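Long-range contact in cation exchanger YfkE (Bacillus subtilis subsp. subtilis, PDB 4KJR), which extrudes calcium across the cell membrane in exchange for external protons, without transporting sodium or potassium: residues Y115-F120 against D326-W331. The protein carries 2 engineered substitutions. Numbering follows the deposited sequence.
Sequences YARQEF and DGDSNW. Engineered in segment 115-120: Ala-116 (natural residue Lys).
In this homotrimeric CAX-type exchanger of the CaCA family, two interhelical loops, one from each Na/Ca-exchanger repeat, meet at the surface, the centre of the contact about 25 Å from the centre of the chain. Residues 115-120 link helices 85-110 and 121-146; residues 326-331 link helices 307-324 and 333-350. Both are irregular and run roughly antiparallel (end-to-end directions 152° apart), burying 410 Å² without a regular ladder: CA of Gln-118 lies 4.4 Å from CA of Asp-328, and CA of Tyr-115 6.0 Å from CA of Asn-330. Cis peptides precede Phe-120 and Asp-328. Positive phi turns the chain at Arg-117 (58/-139) and at Gly-327 (68/-145), where a CB would clash with Glu-119 O.

Among polar contacts, Asp-328 dominates. Its t rotamer (chi1 -163°) carries the carboxylate into the bend of 115-120, OD2 3.3 Å from the backbone O of Ala-116, an engineered residue (natural Lys), without a hydrogen bond. Within 326-331, Ser-329 OG donates a hydrogen bond to Asp-328 O (2.9 Å).

Apolar packing joins Tyr-115 CE1 to Trp-331 CB at 4.2 Å. Asn-330 OD1 sits over one face of the tyrosine ring, 4.0 Å from Tyr-115 CD1. Trp-331 meets the Phe-176 ring of a neighbouring subunit, on which Asp-326 and Gln-118 also pack, placing the contact along the trimer interface. A separate, polar-type contact is CA-H...O, Asp-328 CA lying 3.0 Å from Glu-119 O.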
# COMPACT_ATOMS: atom_id res chain seq x y z
N TYR A 115 14.33 5.53 26.46
CA TYR A 115 13.55 4.50 25.76
C TYR A 115 12.99 3.46 26.74
O TYR A 115 13.66 3.11 27.72
CB TYR A 115 14.40 3.82 24.68
CG TYR A 115 15.56 4.65 24.16
CD1 TYR A 115 15.39 5.99 23.80
CD2 TYR A 115 16.83 4.09 24.02
CE1 TYR A 115 16.45 6.74 23.32
CE2 TYR A 115 17.90 4.83 23.54
CZ TYR A 115 17.70 6.16 23.19
OH TYR A 115 18.76 6.90 22.71
N ALA A 116 11.78 2.97 26.47
CA ALA A 116 11.04 2.17 27.45
C ALA A 116 10.75 0.73 27.03
O ALA A 116 9.59 0.36 26.78
CB ALA A 116 9.75 2.89 27.84
N ARG A 117 11.79 -0.10 26.99
CA ARG A 117 11.70 -1.52 26.61
C ARG A 117 11.11 -1.71 25.20
O ARG A 117 11.47 -0.97 24.28
CB ARG A 117 10.91 -2.34 27.65
CG ARG A 117 11.27 -2.10 29.11
CD ARG A 117 10.32 -1.11 29.79
NE ARG A 117 8.93 -1.25 29.35
CZ ARG A 117 7.87 -0.85 30.04
NH1 ARG A 117 8.00 -0.28 31.23
NH2 ARG A 117 6.65 -1.03 29.53
N GLN A 118 10.24 -2.71 25.04
CA GLN A 118 9.56 -2.98 23.77
C GLN A 118 8.11 -3.41 23.99
O GLN A 118 7.83 -4.56 24.32
CB GLN A 118 10.30 -4.06 22.96
CG GLN A 118 11.69 -3.66 22.45
CD GLN A 118 12.81 -4.15 23.34
OE1 GLN A 118 12.83 -3.90 24.55
NE2 GLN A 118 13.77 -4.85 22.75
N GLU A 119 7.19 -2.46 23.80
CA GLU A 119 5.75 -2.66 24.02
C GLU A 119 4.93 -1.79 23.05
O GLU A 119 5.49 -0.89 22.44
CB GLU A 119 5.40 -2.33 25.48
CG GLU A 119 5.01 -3.52 26.35
CD GLU A 119 6.17 -4.40 26.77
OE1 GLU A 119 7.21 -3.86 27.21
OE2 GLU A 119 6.05 -5.63 26.66
N PHE A 120 3.64 -2.06 22.85
CA PHE A 120 2.92 -3.24 23.33
C PHE A 120 2.60 -4.13 22.14
O PHE A 120 1.61 -3.93 21.43
CB PHE A 120 1.64 -2.80 24.07
CG PHE A 120 1.90 -1.98 25.31
CD1 PHE A 120 1.79 -2.55 26.57
CD2 PHE A 120 2.27 -0.64 25.21
CE1 PHE A 120 2.04 -1.81 27.71
CE2 PHE A 120 2.53 0.11 26.35
CZ PHE A 120 2.40 -0.47 27.60
N ASP A 326 6.99 -3.22 16.61
CA ASP A 326 7.63 -3.64 17.86
C ASP A 326 7.54 -2.55 18.93
O ASP A 326 7.22 -2.83 20.09
CB ASP A 326 9.10 -4.00 17.62
CG ASP A 326 9.29 -5.13 16.62
OD1 ASP A 326 10.00 -6.10 16.95
OD2 ASP A 326 8.75 -5.04 15.49
N GLY A 327 7.84 -1.31 18.53
CA GLY A 327 7.95 -0.20 19.46
C GLY A 327 9.17 -0.38 20.36
O GLY A 327 10.19 -0.90 19.91
N ASP A 328 9.07 0.05 21.62
CA ASP A 328 7.93 0.79 22.16
C ASP A 328 7.89 2.20 21.56
O ASP A 328 6.83 2.67 21.14
CB ASP A 328 8.00 0.85 23.69
CG ASP A 328 6.68 1.24 24.35
OD1 ASP A 328 5.66 1.42 23.65
OD2 ASP A 328 6.66 1.37 25.59
N SER A 329 9.05 2.84 21.54
CA SER A 329 9.28 4.13 20.87
C SER A 329 10.76 4.47 20.89
O SER A 329 11.52 3.91 21.67
CB SER A 329 8.48 5.26 21.52
OG SER A 329 7.28 5.50 20.81
N ASN A 330 11.15 5.40 20.03
CA ASN A 330 12.51 5.90 19.99
C ASN A 330 12.51 7.42 20.08
O ASN A 330 11.47 8.05 19.87
CB ASN A 330 13.20 5.43 18.70
CG ASN A 330 14.68 5.15 18.90
OD1 ASN A 330 15.14 4.90 20.01
ND2 ASN A 330 15.43 5.17 17.80
N TRP A 331 13.66 8.00 20.39
CA TRP A 331 13.79 9.46 20.47
C TRP A 331 13.36 10.12 19.19
O TRP A 331 12.79 11.22 19.21
CB TRP A 331 15.21 9.87 20.85
CG TRP A 331 16.21 9.75 19.72
CD1 TRP A 331 16.88 8.61 19.28
CD2 TRP A 331 16.69 10.83 18.84
NE1 TRP A 331 17.71 8.89 18.22
CE2 TRP A 331 17.64 10.21 17.91
CE3 TRP A 331 16.43 12.19 18.73
CZ2 TRP A 331 18.30 10.94 16.93
CZ3 TRP A 331 17.10 12.92 17.74
CH2 TRP A 331 18.01 12.31 16.86